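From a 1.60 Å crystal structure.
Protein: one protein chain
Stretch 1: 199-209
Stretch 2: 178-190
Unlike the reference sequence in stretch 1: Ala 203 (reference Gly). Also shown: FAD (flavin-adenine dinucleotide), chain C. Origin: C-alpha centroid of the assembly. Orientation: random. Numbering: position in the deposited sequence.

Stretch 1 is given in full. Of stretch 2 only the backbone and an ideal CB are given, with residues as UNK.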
# COMPACT_ATOMS: atom_id res chain seq x y z
N GLY A 199 -19.42 11.91 13.58
CA GLY A 199 -19.77 11.00 12.48
C GLY A 199 -19.45 11.64 11.14
O GLY A 199 -18.50 12.42 11.02
N ALA A 200 -20.25 11.30 10.13
CA ALA A 200 -20.01 11.78 8.76
C ALA A 200 -21.31 12.02 8.00
O ALA A 200 -22.35 11.46 8.34
CB ALA A 200 -19.17 10.77 7.98
N VAL A 201 -21.21 12.83 6.96
CA VAL A 201 -22.34 13.02 6.04
C VAL A 201 -21.92 12.49 4.68
O VAL A 201 -20.83 12.81 4.21
CB VAL A 201 -22.72 14.50 5.90
CG1 VAL A 201 -23.93 14.67 4.98
CG2 VAL A 201 -23.00 15.12 7.27
N THR A 202 -22.80 11.70 4.04
CA THR A 202 -22.51 11.17 2.70
C THR A 202 -23.19 12.01 1.61
O THR A 202 -24.08 12.81 1.91
CB THR A 202 -22.87 9.68 2.57
OG1 THR A 202 -24.20 9.46 3.07
CG2 THR A 202 -21.90 8.83 3.40
N ALA A 203 -22.75 11.82 0.36
CA ALA A 203 -23.17 12.66 -0.77
C ALA A 203 -24.66 12.54 -1.11
O ALA A 203 -25.19 13.39 -1.85
CB ALA A 203 -22.34 12.34 -1.99
N ASP A 204 -25.31 11.46 -0.66
CA ASP A 204 -26.77 11.30 -0.77
C ASP A 204 -27.54 12.14 0.26
O ASP A 204 -28.78 12.09 0.33
CB ASP A 204 -27.20 9.83 -0.68
CG ASP A 204 -26.82 9.18 0.63
OD1 ASP A 204 -26.00 9.79 1.38
OD2 ASP A 204 -27.34 8.07 0.93
N GLY A 205 -26.80 12.91 1.06
CA GLY A 205 -27.41 13.70 2.11
C GLY A 205 -27.96 12.83 3.22
O GLY A 205 -29.13 12.98 3.65
N LYS A 206 -27.16 11.85 3.64
CA LYS A 206 -27.49 11.05 4.82
C LYS A 206 -26.48 11.38 5.91
O LYS A 206 -25.29 11.47 5.65
CB LYS A 206 -27.46 9.55 4.52
CG LYS A 206 -27.97 8.69 5.68
CD LYS A 206 -28.32 7.26 5.27
CE LYS A 206 -29.17 7.21 3.99
NZ LYS A 206 -29.66 5.83 3.68
N ILE A 207 -27.00 11.54 7.13
CA ILE A 207 -26.20 11.88 8.30
C ILE A 207 -25.96 10.60 9.08
O ILE A 207 -26.92 9.94 9.47
CB ILE A 207 -26.94 12.90 9.19
CG1 ILE A 207 -27.16 14.21 8.42
CG2 ILE A 207 -26.18 13.13 10.52
CD1 ILE A 207 -28.18 15.14 9.08
N TRP A 208 -24.69 10.28 9.30
CA TRP A 208 -24.27 9.04 9.95
C TRP A 208 -23.61 9.39 11.27
O TRP A 208 -22.43 9.70 11.31
CB TRP A 208 -23.27 8.26 9.08
CG TRP A 208 -23.86 7.74 7.82
CD1 TRP A 208 -23.88 8.36 6.60
CD2 TRP A 208 -24.49 6.47 7.64
NE1 TRP A 208 -24.49 7.56 5.67
CE2 TRP A 208 -24.89 6.40 6.28
CE3 TRP A 208 -24.78 5.40 8.49
CZ2 TRP A 208 -25.55 5.28 5.74
CZ3 TRP A 208 -25.45 4.28 7.97
CH2 TRP A 208 -25.83 4.24 6.60
N ARG A 209 -24.39 9.37 12.35
CA ARG A 209 -23.85 9.73 13.67
C ARG A 209 -23.24 8.49 14.31
O ARG A 209 -23.79 7.40 14.19
CB ARG A 209 -24.94 10.34 14.55
CG ARG A 209 -25.45 11.67 14.01
CD ARG A 209 -26.33 12.43 14.97
NE ARG A 209 -26.61 13.77 14.47
CZ ARG A 209 -25.90 14.86 14.76
NH1 ARG A 209 -24.84 14.79 15.57
NH2 ARG A 209 -26.25 16.03 14.23
N UNK A 178 -21.66 -2.63 5.35
CA UNK A 178 -20.89 -1.91 4.34
C UNK A 178 -21.83 -1.12 3.47
O UNK A 178 -22.71 -1.70 2.82
CB UNK A 178 -20.05 -2.87 3.49
N UNK A 179 -21.64 0.20 3.45
CA UNK A 179 -22.43 1.09 2.60
C UNK A 179 -21.49 1.66 1.55
O UNK A 179 -20.67 2.53 1.84
CB UNK A 179 -23.10 2.20 3.41
N UNK A 180 -21.60 1.13 0.34
CA UNK A 180 -20.59 1.38 -0.68
C UNK A 180 -21.19 1.88 -1.98
O UNK A 180 -22.39 1.66 -2.25
CB UNK A 180 -19.78 0.11 -0.94
N UNK A 181 -20.37 2.54 -2.78
CA UNK A 181 -20.85 3.14 -4.01
C UNK A 181 -21.10 4.61 -3.83
O UNK A 181 -21.07 5.15 -2.73
CB UNK A 181 -22.13 2.44 -4.49
N UNK A 182 -21.33 5.28 -4.95
CA UNK A 182 -21.59 6.70 -4.97
C UNK A 182 -23.03 6.91 -5.46
O UNK A 182 -23.44 6.30 -6.47
CB UNK A 182 -20.58 7.43 -5.86
N UNK A 183 -23.81 7.78 -4.78
CA UNK A 183 -23.42 8.68 -3.69
C UNK A 183 -23.48 8.14 -2.26
O UNK A 183 -22.97 8.81 -1.36
CB UNK A 183 -24.31 9.92 -3.76
N UNK A 184 -24.09 6.98 -2.05
CA UNK A 184 -24.43 6.50 -0.69
C UNK A 184 -23.23 6.33 0.25
O UNK A 184 -23.37 6.50 1.46
CB UNK A 184 -25.16 5.16 -0.80
N UNK A 185 -22.07 5.99 -0.30
CA UNK A 185 -20.88 5.76 0.52
C UNK A 185 -19.79 6.81 0.40
O UNK A 185 -18.71 6.65 0.97
CB UNK A 185 -20.28 4.40 0.16
N UNK A 186 -20.06 7.89 -0.34
CA UNK A 186 -19.07 8.94 -0.53
C UNK A 186 -19.22 9.98 0.58
O UNK A 186 -20.16 10.79 0.57
CB UNK A 186 -19.22 9.59 -1.91
N UNK A 187 -18.30 9.96 1.53
CA UNK A 187 -18.35 10.96 2.60
C UNK A 187 -18.00 12.33 2.02
O UNK A 187 -17.02 12.46 1.27
CB UNK A 187 -17.40 10.59 3.74
N UNK A 188 -18.79 13.34 2.37
CA UNK A 188 -18.53 14.71 1.89
C UNK A 188 -17.98 15.63 2.98
O UNK A 188 -17.34 16.64 2.67
CB UNK A 188 -19.82 15.31 1.32
N UNK A 189 -18.27 15.29 4.23
CA UNK A 189 -17.67 15.97 5.38
C UNK A 189 -17.83 15.12 6.62
O UNK A 189 -18.76 14.34 6.71
CB UNK A 189 -18.30 17.35 5.60
N UNK A 190 -16.90 15.26 7.56
CA UNK A 190 -17.16 14.77 8.91
C UNK A 190 -18.14 15.74 9.58
O UNK A 190 -18.30 16.89 9.13
CB UNK A 190 -15.87 14.64 9.72
PA FAD C . -6.59 2.31 0.59
O1A FAD C . -6.53 0.84 0.62
O2A FAD C . -6.22 3.02 -0.67
O5B FAD C . -8.06 2.65 1.05
C5B FAD C . -8.58 3.99 1.05
C4B FAD C . -10.11 3.87 0.93
O4B FAD C . -10.57 5.21 1.17
C3B FAD C . -10.46 3.52 -0.53
O3B FAD C . -11.19 2.28 -0.61
C2B FAD C . -11.31 4.72 -0.95
O2B FAD C . -12.44 4.34 -1.80
C1B FAD C . -11.75 5.31 0.42
N9A FAD C . -12.28 6.69 0.19
C8A FAD C . -11.81 7.64 -0.64
N7A FAD C . -12.63 8.71 -0.58
C5A FAD C . -13.61 8.42 0.28
C6A FAD C . -14.74 9.12 0.73
N6A FAD C . -15.01 10.36 0.26
N1A FAD C . -15.55 8.53 1.63
C2A FAD C . -15.30 7.30 2.09
N3A FAD C . -14.23 6.60 1.68
C4A FAD C . -13.38 7.15 0.78
N1 FAD C . 2.28 -2.35 0.31
C2 FAD C . 2.86 -3.56 0.70
O2 FAD C . 2.82 -3.94 1.87
N3 FAD C . 3.50 -4.34 -0.26
C4 FAD C . 3.59 -3.95 -1.59
O4 FAD C . 4.17 -4.67 -2.41
C4X FAD C . 3.03 -2.72 -1.96
N5 FAD C . 3.11 -2.29 -3.29
C5X FAD C . 2.40 -1.16 -3.68
C6 FAD C . 2.33 -0.86 -5.04
C7 FAD C . 1.58 0.23 -5.48
C7M FAD C . 1.56 0.52 -6.99
C8 FAD C . 0.88 1.01 -4.56
C8M FAD C . -0.01 2.17 -5.06
C9 FAD C . 0.94 0.70 -3.20
C9A FAD C . 1.69 -0.40 -2.75
N10 FAD C . 1.79 -0.73 -1.39
C10 FAD C . 2.38 -1.94 -1.01
C1' FAD C . 1.25 0.17 -0.36
C2' FAD C . -0.16 -0.28 0.04
O2' FAD C . -0.91 -0.65 -1.13
C3' FAD C . -0.85 0.86 0.78
O3' FAD C . 0.04 1.40 1.78
C4' FAD C . -2.12 0.40 1.50
O4' FAD C . -2.93 -0.43 0.67
C5' FAD C . -2.93 1.63 1.92
O5' FAD C . -4.10 1.21 2.65
P FAD C . -5.17 2.30 3.14
O1P FAD C . -4.46 3.36 3.91
O2P FAD C . -6.27 1.53 3.76
O3P FAD C . -5.73 2.96 1.79

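Positions 178, 180 and 182 give their CB atoms nothing of stretch 1 to touch, so the contact sets no rule there; they hold Phe 178, Thr 180 and Thr 182. Position 181 has phi 99° and psi 169°, where any CB would jam against the carbonyl before it. That calls for glycine, and it is Gly 181.

Position 179 points toward stretch 1, its ideal CB 4.6 Å from Trp 208 CZ2. A medium apolar group suits the indole: valine, isoleucine or leucine. Val 179 brings CG2 to 3.8 Å from Trp 208 CH2.

At 183 the peptide bond before the residue is cis, with phi -88°, a strong hint of proline. The ideal CB lies 3.6 Å from Ala 203 CB, so a compact apolar surface fits. Pro 183 opens a type I turn that closes at 186, and its CB packs 3.8 Å from Ala 203 CB.

Position 184 points away overall, yet its ideal CB is 4.0 Å from Asp 204 OD2; an acid would be a poor choice, while polar or small residues are acceptable. Gln 184 turns back to its own stretch, NE2 donating to Thr 180 O at 2.9 Å. Its backbone O takes a water that also donates to Asp 204 OD2.

At 185 an ideal CB would lie 2.5 Å from the carbonyl O of 179, a clash that leaves only Gly 185.

Position 186 points its CB sideways, and the ideal CB lies 4.2 Å from Ala 203 CB; many side chains that can lead away would suit. The backbone makes the hydrogen bond here: Arg 186 O accepts from Ala 203 N at 2.8 Å. The side chain's end leads away, NH1 coming within 3.5 Å of FAD N6A.

Position 187 has Ala 200 CB and Thr 202 CG2 within 4.8 Å of its ideal CB, a setting for a beta-branched aliphatic. Val 187 puts CG1 3.9 Å from Ala 200 CB, and its backbone N and O both pair with the FAD adenine.

Position 188 sits in the bulge, where psi is -24°; its N donates to Val 201 O at 2.8 Å. An aliphatic suits, and Val 188 covers two neighbours: CG1 is 3.7 Å from Ala 203 CB and CG2 4.2 Å from Val 201 CG1.

Position 189 shares a face with Val 201, so threonine, valine or isoleucine would suit. Thr 189 lays CG2 4.0 Å from Val 201 CB, while OG1 donates to the backbone O of 190.

Position 190 shares a face with Ala 200, whose small side chain leaves room for a larger aliphatic; Leu 190 CD2 reaches 4.3 Å from Ala 200 CB.

Stretch 2 178-190: FVTGTPQGRVVTL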
# COMPACT_ATOMS: atom_id res chain seq x y z
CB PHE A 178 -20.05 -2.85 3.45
CG PHE A 178 -18.83 -3.39 4.13
CD1 PHE A 178 -17.56 -2.89 3.82
CD2 PHE A 178 -18.94 -4.40 5.07
CE1 PHE A 178 -16.41 -3.40 4.46
CE2 PHE A 178 -17.80 -4.92 5.72
CZ PHE A 178 -16.54 -4.42 5.41
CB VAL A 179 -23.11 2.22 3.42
CG1 VAL A 179 -23.93 3.12 2.49
CG2 VAL A 179 -23.98 1.62 4.55
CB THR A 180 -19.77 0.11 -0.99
OG1 THR A 180 -20.64 -0.90 -1.53
CG2 THR A 180 -19.04 -0.40 0.25
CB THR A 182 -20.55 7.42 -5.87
OG1 THR A 182 -19.23 7.27 -5.31
CG2 THR A 182 -20.86 8.90 -6.02
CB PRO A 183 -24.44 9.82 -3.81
CG PRO A 183 -25.70 9.11 -4.27
CD PRO A 183 -25.22 7.97 -5.16
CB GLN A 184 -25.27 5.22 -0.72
CG GLN A 184 -24.63 4.04 -1.49
CD GLN A 184 -24.88 4.10 -3.02
OE1 GLN A 184 -25.45 5.07 -3.54
NE2 GLN A 184 -24.46 3.04 -3.73
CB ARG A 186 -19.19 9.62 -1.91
CG ARG A 186 -18.27 10.82 -2.06
CD ARG A 186 -18.11 11.31 -3.51
NE ARG A 186 -17.16 10.48 -4.26
CZ ARG A 186 -15.84 10.48 -4.07
NH1 ARG A 186 -15.28 11.26 -3.14
NH2 ARG A 186 -15.06 9.68 -4.80
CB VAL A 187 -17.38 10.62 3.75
CG1 VAL A 187 -17.28 11.77 4.72
CG2 VAL A 187 -17.84 9.35 4.48
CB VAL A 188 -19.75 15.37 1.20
CG1 VAL A 188 -20.15 14.55 -0.05
CG2 VAL A 188 -20.91 15.55 2.18
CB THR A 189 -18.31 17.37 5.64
OG1 THR A 189 -17.58 18.04 6.68
CG2 THR A 189 -19.79 17.24 6.03
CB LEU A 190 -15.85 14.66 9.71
CG LEU A 190 -14.78 13.74 9.09
CD1 LEU A 190 -13.49 13.80 9.91
CD2 LEU A 190 -15.29 12.30 8.97
O HOH W 1 -25.78 6.66 2.64
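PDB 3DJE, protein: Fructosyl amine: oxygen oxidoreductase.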